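Local structure of extracellular sialidase/neuraminidase, putative (Aspergillus fumigatus, 2XZI) at residues 181-186 against 203-208; 119-124 against 150-155; 81-86 against 372-377; 48-53 against 76-81. The protein probably hydrolyses terminal sialic acid linkages as a secreted sialidase of the beta-propeller fold, acting as a KDNase on deaminated neuraminic acid (KDN). All blocks are in the same frame, centred on the assembly; numbering follows the deposited sequence.

In the fold
The four contacts form two touching pairs in a six-bladed beta-propeller. Contacts 1 and 2 have centres 11 Å apart. They are joined by Arg151, whose NE lies 2.9 Å from Asp183 O, a probable hydrogen bond. Trp182 of contact 1 lines the pocket of bound deamino-alpha-neuraminic acid, and the Arg151 side chain of contact 2 comes to about 5 Å from a bound sugar. Contacts 3 and 4 also have centres 11 Å apart and share Asn81. There Ile51 CD1 packs 4.0 Å from Trp372 CZ2. Contacts 1 and 3 sit on opposite sides of the chain's centre, about 30 Å apart between centres.

Contact 1: residues 181-186 against 203-208; sequences AWDAVG and MGRNII. With KDM (deamino-alpha-neuraminic acid), chain C.
Met203 and Ala184 mark the closest approach of the two backbones, with CA atoms 5.3 Å apart. Segment 181-186 is an irregular loop. Residues 203-204 form the turn before strand 205-210, which holds the rest of the other segment. One backbone bond joins them, from Met203 N to Ala184 O at 2.9 Å. The main side-chain link is a salt bridge between Asp183 and Arg205. The guanidinium meets the carboxylate end-on, with one nitrogen to each oxygen. Arg205 NH1 reaches Asp183 OD1 at 2.7 Å, and Arg205 NH2 reaches Asp183 OD2 at 2.9 Å. Both oxygens are met on their syn side. The planes are 38° apart, and both bonds lie about 20° out of the carboxylate plane. Arg205 NH1 also donates to Met203 O at 2.9 Å, on a lone pair of that carbonyl. Arg205 NE donates to Leu175 O, outside the two segments.

Met203 has CG anti to its backbone N (chi1 168°) and an extended chain beyond. Its SD lies 3.9 Å from Trp182 CD1 in an oblique Met-aromatic contact. The indole meets the ligand at its edge, in plane, with Trp182 CZ2 3.4 Å from O5 of deamino-alpha-neuraminic acid. The buried pair can balance its opposite charges locally. The bonds from Arg205 to Met203 and Leu175 limit its rotation. The loop bearing Trp182 is thus tied to the turn at Met203 and to Arg205 at the start of the next strand.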
# COMPACT_ATOMS: atom_id res chain seq x y z
N ALA A 181 -4.75 13.16 -17.09
CA ALA A 181 -3.48 13.77 -16.71
C ALA A 181 -2.99 13.07 -15.45
O ALA A 181 -2.26 12.08 -15.55
CB ALA A 181 -3.66 15.28 -16.49
N TRP A 182 -3.45 13.50 -14.28
CA TRP A 182 -3.13 12.76 -13.06
C TRP A 182 -3.74 11.36 -13.12
O TRP A 182 -4.79 11.14 -13.75
CB TRP A 182 -3.59 13.50 -11.79
CG TRP A 182 -3.10 12.82 -10.54
CD1 TRP A 182 -3.85 12.09 -9.65
CD2 TRP A 182 -1.76 12.81 -10.03
NE1 TRP A 182 -3.05 11.63 -8.63
CE2 TRP A 182 -1.76 12.04 -8.85
CE3 TRP A 182 -0.55 13.37 -10.48
CZ2 TRP A 182 -0.61 11.84 -8.08
CZ3 TRP A 182 0.61 13.15 -9.72
CH2 TRP A 182 0.56 12.39 -8.54
N ASP A 183 -3.04 10.41 -12.49
CA ASP A 183 -3.54 9.05 -12.31
C ASP A 183 -2.86 8.47 -11.09
O ASP A 183 -1.85 9.01 -10.61
CB ASP A 183 -3.27 8.15 -13.53
CG ASP A 183 -3.96 6.80 -13.43
OD1 ASP A 183 -5.03 6.72 -12.76
OD2 ASP A 183 -3.43 5.82 -14.02
N ALA A 184 -3.41 7.37 -10.59
CA ALA A 184 -2.81 6.61 -9.48
C ALA A 184 -3.32 5.20 -9.55
O ALA A 184 -4.48 4.96 -9.90
CB ALA A 184 -3.16 7.23 -8.13
N VAL A 185 -2.45 4.25 -9.21
CA VAL A 185 -2.88 2.88 -8.91
C VAL A 185 -2.63 2.63 -7.42
O VAL A 185 -1.64 3.13 -6.86
CB VAL A 185 -2.18 1.82 -9.81
CG1 VAL A 185 -0.64 1.87 -9.65
CG2 VAL A 185 -2.76 0.42 -9.59
N GLY A 186 -3.55 1.92 -6.77
CA GLY A 186 -3.46 1.72 -5.32
C GLY A 186 -3.23 3.04 -4.60
O GLY A 186 -3.96 4.00 -4.82
N MET A 203 -7.30 4.79 -9.49
CA MET A 203 -8.07 6.04 -9.50
C MET A 203 -9.29 5.89 -10.43
O MET A 203 -9.14 5.55 -11.59
CB MET A 203 -7.19 7.19 -9.96
CG MET A 203 -7.97 8.46 -10.29
SD MET A 203 -6.83 9.82 -10.54
CE MET A 203 -7.76 10.90 -11.61
N GLY A 204 -10.49 6.12 -9.88
CA GLY A 204 -11.74 6.10 -10.67
C GLY A 204 -12.12 4.76 -11.29
O GLY A 204 -13.04 4.70 -12.11
N ARG A 205 -11.44 3.66 -10.93
CA ARG A 205 -11.64 2.41 -11.66
C ARG A 205 -10.98 1.25 -10.94
O ARG A 205 -10.07 1.45 -10.13
CB ARG A 205 -11.04 2.53 -13.06
CG ARG A 205 -9.51 2.51 -13.12
CD ARG A 205 -9.05 3.26 -14.37
NE ARG A 205 -7.62 3.15 -14.69
CZ ARG A 205 -6.64 3.86 -14.14
NH1 ARG A 205 -6.86 4.72 -13.15
NH2 ARG A 205 -5.40 3.71 -14.60
N ASN A 206 -11.46 0.03 -11.22
CA ASN A 206 -10.70 -1.18 -10.91
C ASN A 206 -10.08 -1.71 -12.20
O ASN A 206 -10.65 -1.58 -13.28
CB ASN A 206 -11.58 -2.28 -10.34
CG ASN A 206 -12.18 -1.92 -9.01
OD1 ASN A 206 -11.52 -1.35 -8.15
ND2 ASN A 206 -13.43 -2.33 -8.81
N ILE A 207 -8.90 -2.30 -12.07
CA ILE A 207 -8.30 -3.05 -13.17
C ILE A 207 -8.58 -4.52 -12.88
O ILE A 207 -8.31 -5.01 -11.79
CB ILE A 207 -6.79 -2.77 -13.26
CG1 ILE A 207 -6.57 -1.32 -13.67
CG2 ILE A 207 -6.12 -3.69 -14.28
CD1 ILE A 207 -5.21 -0.76 -13.31
N ILE A 208 -9.17 -5.22 -13.84
CA ILE A 208 -9.57 -6.60 -13.65
C ILE A 208 -8.70 -7.51 -14.49
O ILE A 208 -8.52 -7.27 -15.70
CB ILE A 208 -11.04 -6.82 -14.06
CG1 ILE A 208 -11.95 -5.68 -13.54
CG2 ILE A 208 -11.51 -8.22 -13.66
CD1 ILE A 208 -12.01 -5.51 -12.01
C2 KDM C . 0.29 12.17 -1.03
C1 KDM C . -0.06 12.23 0.45
C3 KDM C . 1.36 11.10 -1.29
C4 KDM C . 1.30 10.50 -2.72
C5 KDM C . 0.47 11.31 -3.72
C6 KDM C . -0.96 11.51 -3.16
C7 KDM C . -1.80 12.51 -3.97
C8 KDM C . -3.25 12.52 -3.46
C9 KDM C . -4.08 13.54 -4.22
O5 KDM C . 0.45 10.68 -5.03
O1A KDM C . 0.77 11.80 1.28
O1B KDM C . -1.18 12.74 0.72
O4 KDM C . 2.64 10.40 -3.21
O6 KDM C . -0.96 11.96 -1.76
O7 KDM C . -1.23 13.82 -3.83
O8 KDM C . -3.87 11.24 -3.65
O9 KDM C . -4.17 13.10 -5.59
O2 KDM C . 0.81 13.48 -1.33

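Contact 2: residues 119-124 against 150-155; sequences LSWNGA and RRHLYL
Arg150 passes close to Trp121, with Arg150 O 4.0 Å from Trp121 O. A water donates to Arg150 O and accepts from Gly123 N. Arg151 bends at chi2 and chi3 and comes back over Ser120. Ser120 CB sits over one face of its guanidinium, 3.4 Å from Arg151 NH2. Arg151 NH1 donates to Asn122 OD1 at 3.0 Å, in the plane of the amide carbonyl. NE and NH2 are held by Asp183 O and Asn104 OD1.

His152 begins the regular antiparallel pairing and forms a hydrogen-bonded pair with Trp121. His152 N donates to Trp121 O at 2.8 Å. The return bond from Trp121 N to His152 O is 3.1 Å, with the donor 39° out of the carbonyl plane. The edge of the Trp121 six-membered ring points at the face of His152 in a T-shaped stack, the planes at 87°. Trp121 CE3 lies 3.6 Å from His152 CD2. Both imidazole nitrogens are bonded elsewhere, ND1 to Asp170 and NE2 to Trp147 O.

Leu153 faces Ser120 in a non-hydrogen-bonded pair. Tyr154 pairs with Leu119 through two backbone bonds. Its ring edge turns toward the Trp121 face in an offset edge-to-face stack, with Tyr154 CD1 3.8 Å from Trp121 CB. Trp121, His152 and Tyr154 thus form an aromatic cluster on one face of the sheet, while Ser120 and Leu153 lie on the other.

The four outside bonds, to Asp170, Trp147, Asp183 and Asn104, would limit rotation of His152 and Arg151. With the Trp147 carbonyl accepting from NE2 and the Asp170 carboxylate at ND1, the imidazole may carry protons on both nitrogens and be positively charged.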
# COMPACT_ATOMS: atom_id res chain seq x y z
N LEU A 119 2.37 -0.03 -11.09
CA LEU A 119 3.09 1.16 -10.64
C LEU A 119 2.60 2.37 -11.42
O LEU A 119 2.14 2.20 -12.55
CB LEU A 119 4.60 1.05 -10.93
CG LEU A 119 5.38 -0.12 -10.39
CD1 LEU A 119 6.77 -0.21 -11.04
CD2 LEU A 119 5.52 0.02 -8.89
N SER A 120 2.74 3.55 -10.84
CA SER A 120 2.55 4.81 -11.53
C SER A 120 3.92 5.44 -11.84
O SER A 120 4.91 5.18 -11.13
CB SER A 120 1.74 5.77 -10.65
OG SER A 120 0.42 5.27 -10.40
N TRP A 121 3.97 6.23 -12.92
CA TRP A 121 5.18 6.95 -13.30
C TRP A 121 4.78 8.35 -13.72
O TRP A 121 3.70 8.55 -14.31
CB TRP A 121 5.84 6.24 -14.49
CG TRP A 121 7.02 6.95 -15.04
CD1 TRP A 121 8.31 6.76 -14.65
CD2 TRP A 121 7.05 7.93 -16.10
NE1 TRP A 121 9.14 7.57 -15.37
CE2 TRP A 121 8.40 8.29 -16.27
CE3 TRP A 121 6.07 8.54 -16.90
CZ2 TRP A 121 8.81 9.25 -17.23
CZ3 TRP A 121 6.48 9.50 -17.84
CH2 TRP A 121 7.83 9.84 -17.99
N ASN A 122 5.66 9.32 -13.46
CA ASN A 122 5.63 10.61 -14.16
C ASN A 122 7.05 11.08 -14.43
O ASN A 122 8.01 10.61 -13.80
CB ASN A 122 4.81 11.70 -13.42
CG ASN A 122 5.27 11.92 -12.00
OD1 ASN A 122 4.70 11.38 -11.05
ND2 ASN A 122 6.33 12.73 -11.83
N GLY A 123 7.17 12.03 -15.35
CA GLY A 123 8.46 12.55 -15.76
C GLY A 123 9.19 13.36 -14.72
O GLY A 123 8.58 13.87 -13.78
N ALA A 124 10.50 13.50 -14.94
CA ALA A 124 11.44 14.17 -14.02
C ALA A 124 11.12 15.64 -13.74
O ALA A 124 11.50 16.17 -12.70
CB ALA A 124 12.87 14.03 -14.56
N ARG A 150 1.80 13.29 -18.63
CA ARG A 150 0.72 12.62 -17.90
C ARG A 150 1.28 11.55 -16.99
O ARG A 150 2.44 11.16 -17.13
CB ARG A 150 -0.31 11.98 -18.84
CG ARG A 150 0.20 10.80 -19.67
CD ARG A 150 -0.83 10.30 -20.68
NE ARG A 150 -2.03 9.77 -20.02
CZ ARG A 150 -2.96 9.00 -20.58
NH1 ARG A 150 -2.86 8.61 -21.84
NH2 ARG A 150 -3.98 8.57 -19.86
N ARG A 151 0.46 11.11 -16.05
CA ARG A 151 0.81 9.95 -15.24
C ARG A 151 0.58 8.67 -16.04
O ARG A 151 -0.50 8.47 -16.63
CB ARG A 151 0.02 9.97 -13.94
CG ARG A 151 0.47 11.08 -13.00
CD ARG A 151 1.53 10.58 -12.02
NE ARG A 151 0.89 9.80 -10.97
CZ ARG A 151 1.52 9.25 -9.94
NH1 ARG A 151 2.85 9.34 -9.85
NH2 ARG A 151 0.82 8.59 -9.03
N HIS A 152 1.59 7.82 -16.08
CA HIS A 152 1.53 6.52 -16.78
C HIS A 152 1.28 5.40 -15.79
O HIS A 152 1.49 5.57 -14.60
CB HIS A 152 2.84 6.24 -17.53
CG HIS A 152 3.06 7.14 -18.71
ND1 HIS A 152 3.33 6.65 -19.97
CD2 HIS A 152 3.05 8.49 -18.82
CE1 HIS A 152 3.46 7.66 -20.81
NE2 HIS A 152 3.31 8.78 -20.14
N LEU A 153 0.80 4.28 -16.32
CA LEU A 153 0.56 3.07 -15.56
C LEU A 153 1.43 1.98 -16.15
O LEU A 153 1.34 1.68 -17.35
CB LEU A 153 -0.92 2.66 -15.65
CG LEU A 153 -1.28 1.36 -14.93
CD1 LEU A 153 -1.36 1.64 -13.44
CD2 LEU A 153 -2.58 0.83 -15.40
N TYR A 154 2.30 1.44 -15.31
CA TYR A 154 3.24 0.40 -15.68
C TYR A 154 2.96 -0.91 -14.97
O TYR A 154 2.40 -0.93 -13.87
CB TYR A 154 4.64 0.88 -15.33
CG TYR A 154 5.30 1.72 -16.41
CD1 TYR A 154 5.14 3.11 -16.45
CD2 TYR A 154 6.11 1.13 -17.37
CE1 TYR A 154 5.78 3.88 -17.42
CE2 TYR A 154 6.75 1.90 -18.35
CZ TYR A 154 6.57 3.26 -18.38
OH TYR A 154 7.22 4.01 -19.35
N LEU A 155 3.39 -2.00 -15.59
CA LEU A 155 3.30 -3.32 -14.98
C LEU A 155 4.61 -4.06 -15.09
O LEU A 155 5.17 -4.19 -16.18
CB LEU A 155 2.18 -4.14 -15.63
CG LEU A 155 1.97 -5.56 -15.10
CD1 LEU A 155 1.49 -5.57 -13.64
CD2 LEU A 155 1.00 -6.33 -16.01
O HOH W 1 -0.77 5.60 -12.83
O HOH W 2 4.92 12.72 -16.88

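Contact 3: residues 81-86 against 372-377; sequences NGASPS and WRRFNL
Ala83 and Arg374 have the nearest CA atoms, 7.5 Å apart, so the backbones of loop 81-86 and strand 368-375 stay apart and the contact is made by side chains reaching to the loop. The loop follows strand 68-74 of one sheet, and the strand belongs to the sheet of 12-18, 349-356 and 334-343. The contact therefore joins two propeller blades through segments 286 residues apart at their closest ends.

Trp372 carries the hydrogen bond of the contact. Its CG is anti to the backbone N (chi1 169°), and the indole presents its edge to the loop. Trp372 NE1 donates to Gly82 O at 2.9 Å, with an N-H...O angle of 142°. The donor is tilted from the carbonyl plane. The same Gly82 O also accepts from Trp88 NE1, so two indole N-H groups share it. Gly82 and Asn81 both have positive phi, which turns the loop there.

Arg374 lies beside Trp372. Its chain bends at chi3 (37°) and passes close to the loop. Arg374 CD is 3.5 Å from Asn81 O, and Arg374 NE is 3.6 Å from Ala83 CA. Ala83 CB lies over one face of the guanidinium. Arg374 NH1 comes to 3.5 Å from Asn81 CB. NH2 is taken by Asp346 in a salt bridge and by the Tyr11 hydroxyl, both outside the segments.

Arg374 NE is buried here with no partner in the model. The salt bridge to Asp346 would offset the charge of the guanidinium, and the two indole donors satisfy the buried carbonyl of Gly82.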
# COMPACT_ATOMS: atom_id res chain seq x y z
N ASN A 81 9.12 -15.62 8.06
CA ASN A 81 7.97 -14.75 8.35
C ASN A 81 8.34 -13.31 8.70
O ASN A 81 7.51 -12.55 9.22
CB ASN A 81 7.06 -15.38 9.42
CG ASN A 81 6.61 -16.79 9.05
OD1 ASN A 81 6.08 -17.02 7.97
ND2 ASN A 81 6.83 -17.74 9.96
N GLY A 82 9.58 -12.92 8.43
CA GLY A 82 10.03 -11.56 8.69
C GLY A 82 10.01 -11.18 10.16
O GLY A 82 9.85 -10.01 10.49
N ALA A 83 10.23 -12.16 11.04
CA ALA A 83 10.03 -11.98 12.47
C ALA A 83 11.01 -11.04 13.16
O ALA A 83 10.66 -10.40 14.15
CB ALA A 83 10.00 -13.33 13.19
N SER A 84 12.23 -10.96 12.64
CA SER A 84 13.29 -10.13 13.26
C SER A 84 14.04 -9.39 12.17
O SER A 84 13.94 -9.76 11.01
CB SER A 84 14.25 -11.01 14.06
OG SER A 84 15.09 -11.76 13.21
N PRO A 85 14.79 -8.33 12.51
CA PRO A 85 15.54 -7.62 11.47
C PRO A 85 16.48 -8.51 10.63
O PRO A 85 16.60 -8.32 9.40
CB PRO A 85 16.33 -6.59 12.28
CG PRO A 85 15.45 -6.31 13.42
CD PRO A 85 14.87 -7.63 13.80
N SER A 86 17.10 -9.50 11.27
CA SER A 86 18.03 -10.38 10.57
C SER A 86 17.35 -11.32 9.57
O SER A 86 18.03 -11.98 8.78
CB SER A 86 18.88 -11.18 11.55
OG SER A 86 18.06 -12.04 12.32
N TRP A 372 7.84 -1.99 10.10
CA TRP A 372 7.22 -3.31 9.92
C TRP A 372 6.67 -3.82 11.25
O TRP A 372 7.37 -3.83 12.27
CB TRP A 372 8.25 -4.28 9.37
CG TRP A 372 7.90 -5.73 9.37
CD1 TRP A 372 8.52 -6.71 10.10
CD2 TRP A 372 6.91 -6.39 8.57
NE1 TRP A 372 7.97 -7.93 9.81
CE2 TRP A 372 6.98 -7.77 8.87
CE3 TRP A 372 5.95 -5.95 7.63
CZ2 TRP A 372 6.16 -8.72 8.27
CZ3 TRP A 372 5.12 -6.90 7.04
CH2 TRP A 372 5.24 -8.27 7.36
N ARG A 373 5.43 -4.28 11.22
CA ARG A 373 4.78 -4.79 12.42
C ARG A 373 4.25 -6.16 12.12
O ARG A 373 3.75 -6.42 11.00
CB ARG A 373 3.60 -3.93 12.80
CG ARG A 373 3.95 -2.55 13.26
CD ARG A 373 2.71 -1.77 13.69
NE ARG A 373 3.10 -0.59 14.45
CZ ARG A 373 3.43 -0.61 15.74
NH1 ARG A 373 3.41 -1.75 16.43
NH2 ARG A 373 3.79 0.51 16.34
N ARG A 374 4.34 -7.04 13.12
CA ARG A 374 3.59 -8.29 13.14
C ARG A 374 2.75 -8.31 14.39
O ARG A 374 3.24 -7.97 15.48
CB ARG A 374 4.53 -9.49 13.13
CG ARG A 374 5.24 -9.68 11.81
CD ARG A 374 6.56 -10.46 11.90
NE ARG A 374 6.51 -11.56 12.87
CZ ARG A 374 5.97 -12.75 12.65
NH1 ARG A 374 5.44 -13.04 11.46
NH2 ARG A 374 5.93 -13.65 13.63
N PHE A 375 1.49 -8.73 14.27
CA PHE A 375 0.65 -8.92 15.45
C PHE A 375 -0.40 -9.94 15.11
O PHE A 375 -0.73 -10.12 13.94
CB PHE A 375 0.02 -7.59 15.91
CG PHE A 375 -0.58 -6.77 14.80
CD1 PHE A 375 -1.85 -7.03 14.34
CD2 PHE A 375 0.11 -5.70 14.24
CE1 PHE A 375 -2.42 -6.27 13.33
CE2 PHE A 375 -0.45 -4.94 13.23
CZ PHE A 375 -1.73 -5.23 12.78
N ASN A 376 -0.91 -10.63 16.12
CA ASN A 376 -2.00 -11.56 15.88
C ASN A 376 -3.36 -10.98 16.20
O ASN A 376 -3.47 -9.85 16.69
CB ASN A 376 -1.77 -12.91 16.57
CG ASN A 376 -1.67 -12.81 18.09
OD1 ASN A 376 -1.77 -11.73 18.69
ND2 ASN A 376 -1.45 -13.96 18.71
N LEU A 377 -4.40 -11.73 15.87
CA LEU A 377 -5.76 -11.30 16.14
C LEU A 377 -5.96 -11.07 17.63
O LEU A 377 -6.61 -10.11 18.03
CB LEU A 377 -6.77 -12.32 15.61
CG LEU A 377 -6.86 -12.47 14.10
CD1 LEU A 377 -7.74 -13.68 13.81
CD2 LEU A 377 -7.39 -11.21 13.42

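Contact 4: residues 48-53 against 76-81; sequences TGRILA and KTTANN
Gly49 O is gripped by two waters that tie it to loop 76-81. One donates to Gly49 O at 2.8 Å and to Asn81 OD1 at 2.7 Å. The other donates to Gly49 O and Thr77 O and accepts from Asn81 N at 2.9 Å. The backbones come close here, and Gly49 CA meets Thr78 O in a CA-H...O contact.

Arg50 reaches across the loop with a bend at chi3 (-62°). Its NH1 makes a weak bond to Lys76 O at 3.0 Å, with the oxygen in the guanidinium plane. The methyl CG2 of Thr78 lies over one face of the Arg50 guanidinium, 3.5 Å from Arg50 NH2. Outside the two segments, NE pairs with Asp161 and NH1 also donates to Thr75 O. Asp161 also bonds Thr48 OG1.

Thr78 CG2 also packs against Thr48 OG1 at 3.3 Å, the two side chains crossing at about a right angle. Ile51 CD1 rests against the backbone carbonyl of Asn81, 3.5 Å from Asn81 O.

Two ST turns shape the backbone. Thr48 OG1 accepts from Arg50 N, and Thr77 OG1 accepts from Ala79 N. Residues 48-50 lie in the turn between strands 37-45 and 51-58, and 51-53 begin the second strand. This hairpin turn packs on the loop after strand 68-74 of the same four-stranded antiparallel sheet, one blade of the propeller.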
# COMPACT_ATOMS: atom_id res chain seq x y z
N THR A 48 4.77 -19.09 -1.48
CA THR A 48 5.79 -19.90 -0.80
C THR A 48 5.86 -19.56 0.68
O THR A 48 6.43 -20.34 1.45
CB THR A 48 7.22 -19.67 -1.38
OG1 THR A 48 7.66 -18.33 -1.09
CG2 THR A 48 7.28 -19.92 -2.88
N GLY A 49 5.29 -18.42 1.08
CA GLY A 49 5.49 -17.90 2.44
C GLY A 49 6.48 -16.74 2.55
O GLY A 49 6.56 -16.07 3.58
N ARG A 50 7.25 -16.49 1.49
CA ARG A 50 8.15 -15.34 1.47
C ARG A 50 7.33 -14.06 1.51
O ARG A 50 6.24 -13.99 0.90
CB ARG A 50 8.99 -15.36 0.20
CG ARG A 50 10.24 -14.51 0.32
CD ARG A 50 11.08 -14.55 -0.95
NE ARG A 50 11.58 -15.89 -1.29
CZ ARG A 50 12.72 -16.42 -0.85
NH1 ARG A 50 13.50 -15.77 0.02
NH2 ARG A 50 13.06 -17.64 -1.26
N ILE A 51 7.86 -13.05 2.19
CA ILE A 51 7.21 -11.74 2.26
C ILE A 51 8.00 -10.76 1.41
O ILE A 51 9.23 -10.70 1.50
CB ILE A 51 7.04 -11.25 3.72
CG1 ILE A 51 6.24 -12.30 4.52
CG2 ILE A 51 6.31 -9.92 3.74
CD1 ILE A 51 6.17 -12.08 6.01
N LEU A 52 7.28 -10.01 0.56
CA LEU A 52 7.86 -8.95 -0.28
C LEU A 52 7.31 -7.61 0.17
O LEU A 52 6.10 -7.41 0.19
CB LEU A 52 7.48 -9.17 -1.74
CG LEU A 52 7.75 -10.55 -2.34
CD1 LEU A 52 7.33 -10.60 -3.81
CD2 LEU A 52 9.22 -10.92 -2.21
N ALA A 53 8.22 -6.71 0.57
CA ALA A 53 7.87 -5.36 1.00
C ALA A 53 8.41 -4.34 0.01
O ALA A 53 9.62 -4.33 -0.29
CB ALA A 53 8.43 -5.11 2.39
N LYS A 76 14.53 -13.38 3.81
CA LYS A 76 15.65 -14.21 3.36
C LYS A 76 15.21 -15.62 2.99
O LYS A 76 15.73 -16.21 2.03
CB LYS A 76 16.72 -14.29 4.44
CG LYS A 76 17.53 -13.03 4.62
CD LYS A 76 18.53 -13.22 5.76
CE LYS A 76 19.39 -12.00 5.93
NZ LYS A 76 20.30 -12.18 7.10
N THR A 77 14.24 -16.15 3.72
CA THR A 77 13.72 -17.47 3.45
C THR A 77 12.23 -17.38 3.31
O THR A 77 11.62 -16.33 3.60
CB THR A 77 14.07 -18.48 4.55
OG1 THR A 77 13.20 -18.26 5.66
CG2 THR A 77 15.56 -18.38 4.99
N THR A 78 11.63 -18.47 2.84
CA THR A 78 10.17 -18.55 2.71
C THR A 78 9.48 -18.86 4.04
O THR A 78 8.25 -18.81 4.13
CB THR A 78 9.78 -19.64 1.68
OG1 THR A 78 10.22 -20.91 2.17
CG2 THR A 78 10.42 -19.37 0.31
N ALA A 79 10.26 -19.18 5.07
CA ALA A 79 9.71 -19.70 6.32
C ALA A 79 9.92 -18.80 7.54
O ALA A 79 9.34 -19.06 8.60
CB ALA A 79 10.27 -21.11 6.60
N ASN A 80 10.70 -17.74 7.40
CA ASN A 80 11.06 -16.96 8.59
C ASN A 80 10.04 -15.91 8.98
O ASN A 80 10.08 -15.38 10.10
CB ASN A 80 12.50 -16.40 8.52
CG ASN A 80 12.67 -15.24 7.55
OD1 ASN A 80 11.75 -14.44 7.35
ND2 ASN A 80 13.88 -15.10 6.99
N ASN A 81 9.12 -15.62 8.06
CA ASN A 81 7.97 -14.75 8.35
C ASN A 81 8.34 -13.31 8.70
O ASN A 81 7.51 -12.55 9.22
CB ASN A 81 7.06 -15.38 9.42
CG ASN A 81 6.61 -16.79 9.05
OD1 ASN A 81 6.08 -17.02 7.97
ND2 ASN A 81 6.83 -17.74 9.96
O HOH W 3 8.05 -21.96 3.79
O HOH W 4 8.87 -15.71 5.22
O HOH W 5 5.27 -15.41 6.02